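Local atomic coordinates of StiE protein (Stigmatella aurantiaca, PDB entry 6ECX), a protein that contains, as one domain of a multifunctional polyketide synthase, an O-methyltransferase that uses S-adenosylmethionine and probably helps to build a polyketide antibiotic. Residues Arg77-Arg82 with Tyr285-Val290; Ile89-Asp94 with His112-Gly117; Leu159-Glu164 with Leu188-Asp193; Asp171-Phe176 with Asn218-Ser223. All blocks are in the same frame, centred on the assembly; numbering follows the deposited sequence.

Interaction 1: residues Arg77-Arg82 with Tyr285-Val290. With SAM (S-adenosylmethionine), chain B.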
# COMPACT_ATOMS: atom_id res chain seq x y z
N ARG A 77 -4.86 -5.03 -5.87
CA ARG A 77 -3.59 -5.25 -6.55
C ARG A 77 -3.72 -5.10 -8.07
O ARG A 77 -2.83 -4.55 -8.72
CB ARG A 77 -3.07 -6.65 -6.23
CG ARG A 77 -1.95 -6.69 -5.21
CD ARG A 77 -2.49 -6.54 -3.82
NE ARG A 77 -1.43 -6.46 -2.82
CZ ARG A 77 -1.67 -6.29 -1.52
NH1 ARG A 77 -2.92 -6.17 -1.10
NH2 ARG A 77 -0.66 -6.22 -0.66
N ARG A 78 -4.81 -5.63 -8.65
CA ARG A 78 -5.02 -5.51 -10.10
C ARG A 78 -4.98 -4.05 -10.52
O ARG A 78 -4.30 -3.69 -11.49
CB ARG A 78 -6.34 -6.17 -10.51
CG ARG A 78 -6.54 -6.30 -12.03
CD ARG A 78 -7.90 -6.91 -12.38
NE ARG A 78 -8.99 -6.00 -12.02
CZ ARG A 78 -9.55 -5.14 -12.87
NH1 ARG A 78 -9.13 -5.08 -14.13
NH2 ARG A 78 -10.52 -4.34 -12.46
N VAL A 79 -5.64 -3.17 -9.76
CA VAL A 79 -5.66 -1.75 -10.10
C VAL A 79 -4.30 -1.11 -9.85
O VAL A 79 -3.82 -0.30 -10.66
CB VAL A 79 -6.78 -1.03 -9.34
CG1 VAL A 79 -6.82 0.44 -9.73
CG2 VAL A 79 -8.12 -1.71 -9.61
N LEU A 80 -3.65 -1.45 -8.72
CA LEU A 80 -2.31 -0.94 -8.43
C LEU A 80 -1.32 -1.21 -9.56
O LEU A 80 -0.45 -0.38 -9.84
CB LEU A 80 -1.78 -1.56 -7.14
CG LEU A 80 -2.19 -0.85 -5.85
CD1 LEU A 80 -2.10 -1.81 -4.65
CD2 LEU A 80 -1.27 0.34 -5.67
N PHE A 81 -1.40 -2.39 -10.17
CA PHE A 81 -0.45 -2.80 -11.20
C PHE A 81 -0.96 -2.52 -12.61
O PHE A 81 -0.41 -3.04 -13.57
CB PHE A 81 -0.14 -4.29 -11.08
CG PHE A 81 0.85 -4.63 -10.00
CD1 PHE A 81 2.20 -4.73 -10.28
CD2 PHE A 81 0.41 -4.89 -8.70
CE1 PHE A 81 3.11 -5.07 -9.28
CE2 PHE A 81 1.30 -5.23 -7.71
CZ PHE A 81 2.65 -5.32 -7.99
N ARG A 82 -2.03 -1.71 -12.75
CA ARG A 82 -2.74 -1.57 -14.02
C ARG A 82 -1.82 -1.22 -15.18
O ARG A 82 -2.08 -1.62 -16.33
CB ARG A 82 -3.82 -0.49 -13.89
CG ARG A 82 -3.26 0.91 -13.55
CD ARG A 82 -4.39 1.82 -13.04
NE ARG A 82 -3.89 3.13 -12.63
CZ ARG A 82 -3.35 3.39 -11.44
NH1 ARG A 82 -3.24 2.43 -10.52
NH2 ARG A 82 -2.93 4.62 -11.16
N TYR A 285 -8.00 7.29 -0.30
CA TYR A 285 -7.11 6.15 -0.44
C TYR A 285 -6.77 6.04 -1.92
O TYR A 285 -7.67 5.81 -2.75
CB TYR A 285 -7.77 4.88 0.07
CG TYR A 285 -6.86 3.70 0.17
CD1 TYR A 285 -6.68 2.85 -0.91
CD2 TYR A 285 -6.17 3.41 1.34
CE1 TYR A 285 -5.87 1.75 -0.83
CE2 TYR A 285 -5.34 2.31 1.42
CZ TYR A 285 -5.20 1.48 0.33
OH TYR A 285 -4.39 0.38 0.38
N VAL A 286 -5.51 6.23 -2.25
CA VAL A 286 -5.12 6.53 -3.63
C VAL A 286 -4.09 5.51 -4.09
O VAL A 286 -3.19 5.14 -3.33
CB VAL A 286 -4.58 7.97 -3.76
CG1 VAL A 286 -4.06 8.21 -5.17
CG2 VAL A 286 -5.68 8.98 -3.39
N LEU A 287 -4.22 5.06 -5.33
CA LEU A 287 -3.30 4.10 -5.92
C LEU A 287 -2.48 4.87 -6.96
O LEU A 287 -2.98 5.18 -8.05
CB LEU A 287 -4.06 2.91 -6.52
CG LEU A 287 -5.17 2.30 -5.64
CD1 LEU A 287 -5.89 1.18 -6.37
CD2 LEU A 287 -4.61 1.79 -4.31
N PHE A 288 -1.23 5.18 -6.61
CA PHE A 288 -0.34 6.03 -7.39
C PHE A 288 0.40 5.20 -8.43
O PHE A 288 0.92 4.13 -8.12
CB PHE A 288 0.71 6.71 -6.50
CG PHE A 288 0.16 7.58 -5.39
CD1 PHE A 288 -0.30 7.01 -4.20
CD2 PHE A 288 0.18 8.96 -5.50
CE1 PHE A 288 -0.76 7.81 -3.17
CE2 PHE A 288 -0.28 9.77 -4.48
CZ PHE A 288 -0.75 9.20 -3.30
N HIS A 289 0.48 5.72 -9.65
CA HIS A 289 1.44 5.22 -10.64
C HIS A 289 2.40 6.35 -10.99
O HIS A 289 1.97 7.38 -11.52
CB HIS A 289 0.74 4.70 -11.89
CG HIS A 289 1.66 4.04 -12.87
ND1 HIS A 289 2.23 4.72 -13.93
CD2 HIS A 289 2.15 2.78 -12.93
CE1 HIS A 289 3.02 3.91 -14.60
NE2 HIS A 289 2.99 2.72 -14.02
N VAL A 290 3.68 6.15 -10.69
CA VAL A 290 4.71 7.18 -10.73
C VAL A 290 5.85 6.68 -11.61
O VAL A 290 6.18 5.48 -11.59
CB VAL A 290 5.19 7.49 -9.30
CG1 VAL A 290 6.33 8.52 -9.28
CG2 VAL A 290 3.99 7.95 -8.42
N SAM B . 3.12 -3.93 1.85
CA SAM B . 2.69 -5.05 2.69
C SAM B . 1.29 -5.51 2.30
O SAM B . 0.61 -4.80 1.57
OXT SAM B . 0.82 -6.58 2.70
CB SAM B . 2.73 -4.64 4.16
CG SAM B . 2.01 -3.34 4.47
SD SAM B . 1.95 -3.08 6.27
CE SAM B . 0.40 -2.16 6.43
C5' SAM B . 3.28 -1.88 6.54
C4' SAM B . 4.67 -2.48 6.36
O4' SAM B . 5.69 -1.49 6.28
C3' SAM B . 5.12 -3.43 7.46
O3' SAM B . 5.67 -4.56 6.81
C2' SAM B . 6.24 -2.69 8.18
O2' SAM B . 7.24 -3.53 8.73
C1' SAM B . 6.82 -1.87 7.03
N9 SAM B . 7.59 -0.68 7.41
C8 SAM B . 7.15 0.37 8.18
N7 SAM B . 8.14 1.29 8.27
C5 SAM B . 9.22 0.85 7.58
C6 SAM B . 10.47 1.38 7.34
N6 SAM B . 10.82 2.57 7.85
N1 SAM B . 11.38 0.69 6.56
C2 SAM B . 11.04 -0.53 6.02
N3 SAM B . 9.79 -1.05 6.26
C4 SAM B . 8.89 -0.38 7.03
O HOH W 1 -0.93 2.19 -8.91

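Interaction 2: residues Ile89-Asp94 with His112-Gly117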
# COMPACT_ATOMS: atom_id res chain seq x y z
N ILE A 89 10.20 -5.76 -17.09
CA ILE A 89 10.91 -5.37 -15.89
C ILE A 89 11.84 -6.50 -15.47
O ILE A 89 11.57 -7.68 -15.74
CB ILE A 89 9.85 -5.01 -14.82
CG1 ILE A 89 9.36 -3.58 -15.10
CG2 ILE A 89 10.33 -5.22 -13.39
CD1 ILE A 89 8.06 -3.28 -14.46
N LYS A 90 12.96 -6.14 -14.84
CA LYS A 90 13.89 -7.12 -14.31
C LYS A 90 13.91 -7.15 -12.79
O LYS A 90 13.78 -8.23 -12.21
CB LYS A 90 15.30 -6.86 -14.84
CG LYS A 90 16.33 -7.87 -14.35
CD LYS A 90 15.88 -9.30 -14.67
CE LYS A 90 16.98 -10.31 -14.41
NZ LYS A 90 16.62 -11.63 -15.03
N ASN A 91 14.07 -6.00 -12.13
CA ASN A 91 14.38 -5.93 -10.70
C ASN A 91 13.30 -5.15 -9.97
O ASN A 91 12.90 -4.08 -10.43
CB ASN A 91 15.74 -5.25 -10.49
CG ASN A 91 16.88 -5.98 -11.22
OD1 ASN A 91 17.19 -7.12 -10.90
ND2 ASN A 91 17.48 -5.32 -12.21
N VAL A 92 12.85 -5.67 -8.81
CA VAL A 92 11.74 -5.12 -8.03
C VAL A 92 12.22 -4.87 -6.60
O VAL A 92 12.92 -5.70 -6.01
CB VAL A 92 10.52 -6.08 -8.01
CG1 VAL A 92 9.32 -5.46 -7.21
CG2 VAL A 92 10.10 -6.50 -9.43
N MET A 93 11.82 -3.73 -6.03
CA MET A 93 12.08 -3.42 -4.62
C MET A 93 10.75 -3.18 -3.91
O MET A 93 9.97 -2.34 -4.35
CB MET A 93 12.96 -2.17 -4.48
CG MET A 93 13.29 -1.77 -3.05
SD MET A 93 14.49 -2.94 -2.34
CE MET A 93 13.76 -3.12 -0.68
N ASP A 94 10.51 -3.89 -2.79
CA ASP A 94 9.34 -3.67 -1.94
C ASP A 94 9.82 -3.04 -0.64
O ASP A 94 10.43 -3.73 0.19
CB ASP A 94 8.60 -4.98 -1.66
CG ASP A 94 7.32 -4.79 -0.84
OD1 ASP A 94 7.16 -3.77 -0.13
OD2 ASP A 94 6.45 -5.69 -0.91
N HIS A 112 11.49 -14.55 -14.46
CA HIS A 112 12.69 -13.77 -14.74
C HIS A 112 12.98 -12.72 -13.67
O HIS A 112 14.11 -12.22 -13.62
CB HIS A 112 12.54 -13.07 -16.10
CG HIS A 112 11.42 -12.07 -16.13
ND1 HIS A 112 10.09 -12.44 -16.17
CD2 HIS A 112 11.44 -10.72 -16.13
CE1 HIS A 112 9.34 -11.35 -16.20
NE2 HIS A 112 10.13 -10.29 -16.18
N LEU A 113 12.01 -12.36 -12.84
CA LEU A 113 12.17 -11.24 -11.91
C LEU A 113 13.15 -11.57 -10.78
O LEU A 113 13.22 -12.71 -10.32
CB LEU A 113 10.83 -10.84 -11.29
CG LEU A 113 9.71 -10.29 -12.17
CD1 LEU A 113 8.48 -10.03 -11.32
CD2 LEU A 113 10.16 -9.00 -12.89
N LYS A 114 13.87 -10.54 -10.34
CA LYS A 114 14.66 -10.54 -9.11
C LYS A 114 14.05 -9.49 -8.18
O LYS A 114 13.84 -8.35 -8.60
CB LYS A 114 16.13 -10.20 -9.37
CG LYS A 114 16.82 -11.07 -10.43
CD LYS A 114 17.59 -12.22 -9.78
CE LYS A 114 18.37 -13.04 -10.80
NZ LYS A 114 19.17 -14.12 -10.16
N LEU A 115 13.77 -9.86 -6.93
CA LEU A 115 13.01 -8.98 -6.05
C LEU A 115 13.65 -8.92 -4.67
O LEU A 115 14.06 -9.95 -4.13
CB LEU A 115 11.54 -9.44 -5.93
CG LEU A 115 10.82 -9.83 -7.23
CD1 LEU A 115 10.98 -11.32 -7.57
CD2 LEU A 115 9.36 -9.48 -7.12
N ASP A 116 13.75 -7.72 -4.11
CA ASP A 116 14.25 -7.53 -2.75
C ASP A 116 13.16 -6.89 -1.90
O ASP A 116 12.38 -6.07 -2.38
CB ASP A 116 15.50 -6.64 -2.74
CG ASP A 116 16.67 -7.28 -3.48
OD1 ASP A 116 16.82 -8.51 -3.33
OD2 ASP A 116 17.41 -6.58 -4.22
N GLY A 117 13.11 -7.26 -0.63
CA GLY A 117 12.17 -6.65 0.30
C GLY A 117 12.87 -6.15 1.54
O GLY A 117 13.82 -6.78 2.03

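Interaction 3: residues Leu159-Glu164 with Leu188-Asp193. With SAM (S-adenosylmethionine), chain B.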
# COMPACT_ATOMS: atom_id res chain seq x y z
N LEU A 159 11.22 -1.40 -10.79
CA LEU A 159 9.90 -1.22 -10.21
C LEU A 159 10.06 -1.19 -8.70
O LEU A 159 10.82 -2.00 -8.15
CB LEU A 159 8.95 -2.36 -10.63
CG LEU A 159 7.59 -2.53 -9.92
CD1 LEU A 159 6.65 -1.38 -10.27
CD2 LEU A 159 6.95 -3.88 -10.32
N VAL A 160 9.39 -0.24 -8.04
CA VAL A 160 9.42 -0.10 -6.58
C VAL A 160 7.98 -0.13 -6.06
O VAL A 160 7.10 0.53 -6.63
CB VAL A 160 10.14 1.19 -6.13
CG1 VAL A 160 10.08 1.35 -4.60
CG2 VAL A 160 11.60 1.21 -6.58
N LEU A 161 7.75 -0.89 -4.99
CA LEU A 161 6.42 -1.09 -4.42
C LEU A 161 6.39 -0.50 -3.01
O LEU A 161 7.30 -0.74 -2.21
CB LEU A 161 6.04 -2.58 -4.33
CG LEU A 161 6.30 -3.57 -5.46
CD1 LEU A 161 5.82 -4.97 -5.07
CD2 LEU A 161 5.60 -3.12 -6.72
N GLY A 162 5.33 0.25 -2.72
CA GLY A 162 5.08 0.72 -1.36
C GLY A 162 3.59 0.74 -1.11
O GLY A 162 2.93 1.75 -1.38
N PHE A 163 3.04 -0.37 -0.62
CA PHE A 163 1.61 -0.48 -0.37
C PHE A 163 1.39 -0.25 1.12
O PHE A 163 1.75 -1.10 1.95
CB PHE A 163 1.06 -1.84 -0.82
CG PHE A 163 1.37 -2.18 -2.27
CD1 PHE A 163 1.58 -1.16 -3.22
CD2 PHE A 163 1.47 -3.51 -2.69
CE1 PHE A 163 1.87 -1.47 -4.55
CE2 PHE A 163 1.76 -3.83 -4.02
CZ PHE A 163 1.97 -2.80 -4.95
N GLU A 164 0.83 0.91 1.46
CA GLU A 164 0.58 1.32 2.84
C GLU A 164 1.86 1.29 3.67
O GLU A 164 1.91 0.72 4.76
CB GLU A 164 -0.51 0.46 3.47
CG GLU A 164 -1.87 0.56 2.81
CD GLU A 164 -2.93 -0.26 3.54
OE1 GLU A 164 -3.98 -0.55 2.94
OE2 GLU A 164 -2.70 -0.61 4.72
N LEU A 188 9.55 2.58 -12.51
CA LEU A 188 8.19 2.80 -12.01
C LEU A 188 8.13 2.65 -10.49
O LEU A 188 8.83 1.83 -9.89
CB LEU A 188 7.20 1.82 -12.65
CG LEU A 188 7.17 1.77 -14.19
CD1 LEU A 188 6.21 0.68 -14.68
CD2 LEU A 188 6.78 3.13 -14.75
N LEU A 189 7.26 3.44 -9.87
CA LEU A 189 6.94 3.37 -8.44
C LEU A 189 5.43 3.24 -8.35
O LEU A 189 4.71 4.08 -8.91
CB LEU A 189 7.40 4.63 -7.72
CG LEU A 189 6.92 4.89 -6.28
CD1 LEU A 189 7.47 3.81 -5.34
CD2 LEU A 189 7.33 6.29 -5.85
N ILE A 190 4.92 2.19 -7.71
CA ILE A 190 3.49 2.09 -7.48
C ILE A 190 3.27 2.08 -5.96
O ILE A 190 3.99 1.41 -5.22
CB ILE A 190 2.83 0.89 -8.18
CG1 ILE A 190 3.47 -0.43 -7.82
CG2 ILE A 190 2.85 1.08 -9.77
CD1 ILE A 190 2.77 -1.62 -8.52
N MET A 191 2.31 2.88 -5.51
CA MET A 191 2.07 3.03 -4.09
C MET A 191 0.59 3.05 -3.83
O MET A 191 -0.20 3.52 -4.66
CB MET A 191 2.68 4.32 -3.55
CG MET A 191 4.17 4.27 -3.36
SD MET A 191 4.72 5.90 -2.85
CE MET A 191 3.33 6.48 -1.89
N ALA A 192 0.20 2.49 -2.68
CA ALA A 192 -1.11 2.71 -2.10
C ALA A 192 -0.88 3.51 -0.83
O ALA A 192 -0.07 3.12 0.02
CB ALA A 192 -1.82 1.38 -1.81
N ASP A 193 -1.56 4.65 -0.72
CA ASP A 193 -1.41 5.49 0.46
C ASP A 193 -2.53 6.52 0.49
O ASP A 193 -3.40 6.56 -0.38
CB ASP A 193 -0.03 6.15 0.51
CG ASP A 193 0.56 6.12 1.92
OD1 ASP A 193 -0.14 6.54 2.85
OD2 ASP A 193 1.70 5.65 2.08
N SAM B . 3.12 -3.93 1.85
CA SAM B . 2.69 -5.05 2.69
C SAM B . 1.29 -5.51 2.30
O SAM B . 0.61 -4.80 1.57
OXT SAM B . 0.82 -6.58 2.70
CB SAM B . 2.73 -4.64 4.16
CG SAM B . 2.01 -3.34 4.47
SD SAM B . 1.95 -3.08 6.27
CE SAM B . 0.40 -2.16 6.43
C5' SAM B . 3.28 -1.88 6.54
C4' SAM B . 4.67 -2.48 6.36
O4' SAM B . 5.69 -1.49 6.28
C3' SAM B . 5.12 -3.43 7.46
O3' SAM B . 5.67 -4.56 6.81
C2' SAM B . 6.24 -2.69 8.18
O2' SAM B . 7.24 -3.53 8.73
C1' SAM B . 6.82 -1.87 7.03
N9 SAM B . 7.59 -0.68 7.41
C8 SAM B . 7.15 0.37 8.18
N7 SAM B . 8.14 1.29 8.27
C5 SAM B . 9.22 0.85 7.58
C6 SAM B . 10.47 1.38 7.34
N6 SAM B . 10.82 2.57 7.85
N1 SAM B . 11.38 0.69 6.56
C2 SAM B . 11.04 -0.53 6.02
N3 SAM B . 9.79 -1.05 6.26
C4 SAM B . 8.89 -0.38 7.03
O HOH W 2 3.01 3.53 0.70

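Interaction 4: residues Asp171-Phe176 with Asn218-Ser223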
# COMPACT_ATOMS: atom_id res chain seq x y z
N ASP A 171 10.61 10.10 8.05
CA ASP A 171 11.58 10.81 7.23
C ASP A 171 11.28 10.49 5.76
O ASP A 171 11.90 9.62 5.14
CB ASP A 171 13.01 10.46 7.62
CG ASP A 171 14.03 11.45 7.08
OD1 ASP A 171 13.67 12.27 6.21
OD2 ASP A 171 15.20 11.40 7.51
N LYS A 172 10.29 11.20 5.21
CA LYS A 172 9.89 10.94 3.82
C LYS A 172 10.95 11.44 2.84
O LYS A 172 11.14 10.84 1.77
CB LYS A 172 8.55 11.62 3.52
CG LYS A 172 7.43 11.37 4.53
CD LYS A 172 6.57 10.19 4.13
CE LYS A 172 5.24 10.22 4.86
NZ LYS A 172 5.36 10.02 6.33
N ASP A 173 11.61 12.56 3.16
CA ASP A 173 12.71 13.05 2.34
C ASP A 173 13.77 11.98 2.14
O ASP A 173 14.21 11.71 1.02
CB ASP A 173 13.33 14.29 2.98
CG ASP A 173 12.35 15.44 3.09
OD1 ASP A 173 11.43 15.51 2.27
OD2 ASP A 173 12.51 16.28 4.01
N ALA A 174 14.19 11.35 3.24
CA ALA A 174 15.17 10.27 3.13
C ALA A 174 14.61 9.09 2.36
O ALA A 174 15.30 8.50 1.52
CB ALA A 174 15.64 9.86 4.53
N LEU A 175 13.36 8.73 2.61
CA LEU A 175 12.76 7.62 1.88
C LEU A 175 12.76 7.88 0.37
O LEU A 175 13.19 7.04 -0.42
CB LEU A 175 11.33 7.39 2.38
CG LEU A 175 10.51 6.37 1.58
CD1 LEU A 175 11.15 4.98 1.62
CD2 LEU A 175 9.06 6.35 2.05
N PHE A 176 12.32 9.06 -0.05
CA PHE A 176 12.19 9.28 -1.49
C PHE A 176 13.53 9.55 -2.16
O PHE A 176 13.68 9.27 -3.35
CB PHE A 176 11.16 10.38 -1.76
CG PHE A 176 9.75 9.86 -1.77
CD1 PHE A 176 9.05 9.69 -0.57
CD2 PHE A 176 9.16 9.42 -2.94
CE1 PHE A 176 7.78 9.15 -0.57
CE2 PHE A 176 7.88 8.87 -2.93
CZ PHE A 176 7.20 8.73 -1.75
N ASN A 218 3.52 16.01 -3.71
CA ASN A 218 4.14 16.61 -4.89
C ASN A 218 5.57 17.06 -4.61
O ASN A 218 6.48 16.80 -5.41
CB ASN A 218 3.28 17.79 -5.39
CG ASN A 218 3.68 18.24 -6.78
OD1 ASN A 218 4.65 17.72 -7.33
ND2 ASN A 218 2.95 19.19 -7.36
N LYS A 219 5.80 17.72 -3.47
CA LYS A 219 7.16 18.15 -3.16
C LYS A 219 8.11 16.95 -3.06
O LYS A 219 9.23 17.00 -3.57
CB LYS A 219 7.15 18.96 -1.86
CG LYS A 219 8.40 19.80 -1.63
CD LYS A 219 8.17 20.78 -0.49
CE LYS A 219 9.44 21.57 -0.16
NZ LYS A 219 9.93 22.32 -1.35
N LEU A 220 7.64 15.87 -2.43
CA LEU A 220 8.46 14.66 -2.33
C LEU A 220 8.79 14.09 -3.69
O LEU A 220 9.93 13.69 -3.95
CB LEU A 220 7.75 13.60 -1.49
CG LEU A 220 7.66 13.90 0.02
CD1 LEU A 220 6.74 12.89 0.67
CD2 LEU A 220 9.05 13.83 0.62
N PHE A 221 7.78 13.97 -4.56
CA PHE A 221 8.04 13.41 -5.89
C PHE A 221 8.97 14.32 -6.67
O PHE A 221 9.99 13.87 -7.21
CB PHE A 221 6.73 13.23 -6.69
CG PHE A 221 5.78 12.20 -6.12
CD1 PHE A 221 6.15 11.37 -5.07
CD2 PHE A 221 4.48 12.09 -6.62
CE1 PHE A 221 5.25 10.43 -4.55
CE2 PHE A 221 3.58 11.17 -6.11
CZ PHE A 221 3.96 10.33 -5.06
N SER A 222 8.66 15.61 -6.73
CA SER A 222 9.33 16.52 -7.67
C SER A 222 10.77 16.82 -7.27
O SER A 222 11.59 17.12 -8.14
CB SER A 222 8.57 17.85 -7.76
OG SER A 222 7.19 17.62 -7.98
N SER A 223 11.06 16.83 -5.96
CA SER A 223 12.41 16.98 -5.43
C SER A 223 13.26 15.74 -5.64
O SER A 223 14.48 15.78 -5.40
CB SER A 223 12.38 17.29 -3.93
OG SER A 223 11.50 18.37 -3.68

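Interaction 1: residues Arg77-Arg82 with Tyr285-Val290
Leu-287 of strand 283-292 points at the last turn of helix 64-80 and meets Val-79, Leu-80 and Arg-82. Its CB lies 3.9 Å from Leu-80 CD2, with Arg-82 NH1 nearby. CG stands beside the backbone N, anti to the carbonyl carbon (chi1 -46°). CD1 touches Val-79 CG1 at 3.6 Å. CD2 packs on CG and CD2 of Leu-80. Both helix side chains cross that of Leu-287 at about a right angle.

The polar half of the contact belongs to Arg-82, just past the helix. Its NH2 donates to Leu-287 O at 3.2 Å, in a bond bent to 144° at the hydrogen. NH2 also lies 3.7 Å from His-289 CB and forms a salt bridge to Asp-230. NH1 turns back to Val-79 O at 2.8 Å, within the guanidinium plane. Arg-82 N reaches the same oxygen from the opposite face of the carbonyl plane. A water bonded to Leu-80 O bridges weakly to Phe-288 O.

Arg-77, in the last turn of the same helix, places NH2 2.9 Å from the carboxylate O of S-adenosylmethionine. The guanidinium of Arg-82 serves carbonyls of both segments, and its charge probably suits the C-terminal end of the helix.

Interaction 2: residues Ile89-Asp94 with His112-Gly117
Val-92 and Leu-115 form the tight part of this parallel strand pair. Their side chains lie side by side and point the same way. Val-92 CB is 3.7 Å from Leu-115 CD2, and Val-92 CG2 is almost as close to that methyl. Leu-113 CD2 extends the same apolar face and reaches Ile-89 CG2 at 3.8 Å.

The backbones hold a regular ladder. Lys-114 N donates to Lys-90 O, and Val-92 N to Lys-114 O. Asp-116 N then donates to Val-92 O, and Asp-94 N to Asp-116 O. These bonds measure 2.9 to 3.0 Å. CA-H groups of both strands add contacts to the same carbonyls.

The start of the pair is looser and faces solvent: the exposed Lys-90 and Lys-114 run alongside each other, with Lys-90 CE 4.1 Å from Lys-114 CG. The Lys-90 chain bends at chi2 (54°), which sets CD near His-112 O; NZ beyond it donates to that oxygen at 2.9 Å, in the carbonyl plane. Asn-91 and Lys-114 share one sheet face, and Asn-91 OD1 rests 3.6 Å from Lys-114 CB. Further along, this face becomes buried. The Met-93 side chain crosses that of Asp-116 at about a right angle, with SD 3.9 Å from Asp-116 CB. The Asp-116 carboxylate forms a salt bridge to Arg-142 and a hydrogen bond to Tyr-157.

The pair belongs to a right-handed beta-alpha-beta crossover of the Rossmann-like methyltransferase fold. Helix 101-109 connects the strands and packs on Leu-113 and Leu-115. Strand 157-163 borders strand 91-94 on its other edge.

Interaction 3: residues Leu159-Glu164 with Leu188-Asp193
From Leu-159 and Leu-188 to Phe-163 and Ala-192, the two strands run parallel, with axes 2° apart and 4.5 Å between them at the closest point. Five backbone hydrogen bonds join them. Val-160 N donates to Leu-188 O, and the last bond, from Glu-164 N to Ala-192 O, measures 2.8 Å. Glu-164 itself turns to positive phi (56°).

On one face Ile-190 packs against Leu-161 and Phe-163. Its CG1 sits between the backbone N and the carbonyl carbon (chi1 56°) and meets Leu-161 CD2 at 3.6 Å and Phe-163 CE1 at 3.8 Å. Ile-190 CD1 lies at the edge of the Phe-163 ring, in its plane, with Leu-161 CB over one ring face. On the other sheet face, Val-160 CG1 touches Leu-189 CD1 at 3.7 Å. Met-191 CG lies 3.4 Å from Gly-162 O.

Beyond the apolar pairs, the strand ends at the cofactor. Phe-163 O accepts from the amino N of S-adenosylmethionine at 3.1 Å. Glu-164 OE2 lies 3.9 Å from the CE methyl of the cofactor, and Glu-164 OE1 is hydrogen-bonded to Tyr-285. The strand end thus offers a carbonyl to the amino group, and Glu-164, just past it, probably helps line the pocket beside the methyl.

Interaction 4: residues Asp171-Phe176 with Asn218-Ser223
Two helices that cover one face of the central sheet meet here, with Leu-220 of helix 214-222 set against Lys-172, Asp-173 and Phe-176 of helix 172-181. The local axes are inclined at 34° and approach to 9.8 Å. No hydrogen bond crosses between the segments, so the contact rests on side-chain packing.

Leu-220 CG is anti to the carbonyl carbon (chi1 -71°), and its two methyls divide the work. CD1 touches Lys-172 CB at 3.6 Å. CD2 also reaches that CB and lies 3.3 Å from Asp-173 OD1, near the exposed border. The Leu-220 CB sits over one face of the Phe-176 ring, offset toward the rim and 4.2 Å above the plane. Lys-172 then bends away at chi2, and its NZ is hydrogen-bonded to Ile-169 O.

In this Rossmann-like methyltransferase fold, each helix is linked to a sheet strand: strand 157-163 precedes helix 172-181, and strand 187-196 precedes helix 214-222. The sheet lies beneath the aromatic pair, where Phe-176 rests on Leu-189 and Met-191. Phe-176 CE2 comes within 3.5 Å of Phe-221 CE1, arriving at the edge of the Phe-221 ring. The ring centres are 5.6 Å apart and the planes are inclined at 48°, an oblique pairing. Both rings also touch Leu-226.

Asp-171 is the N-cap of helix 172-181. Its OD1 accepts from Ala-174 N at 3.2 Å, with the donor above the carboxylate plane. In the partner helix, Ser-222 OG donates to Asn-218 O.

Interactions 1, 2 and 3 share one sheet. Met-93 and Leu-161 join interaction 2 to interaction 3, with Met-93 O 2.7 Å from Leu-161 N. Strands 187-196 and 283-292 join interaction 3 to interaction 1, where Phe-288 N lies 2.8 Å from Met-191 O. Interaction 4 lies on the far face from helix 64-80 of interaction 1. There Phe-176 CZ packs 3.9 Å from Met-191 SD, and Phe-221 reaches Phe-288 and Val-290. Interactions 1 and 3 both touch S-adenosylmethionine, through Arg-77 and through Phe-163 and Glu-164. Interaction 2 comes near this ligand, the Asp-94 side chain being about 5 Å away. Interactions 2 and 4 do not touch, with centres about 22 Å apart.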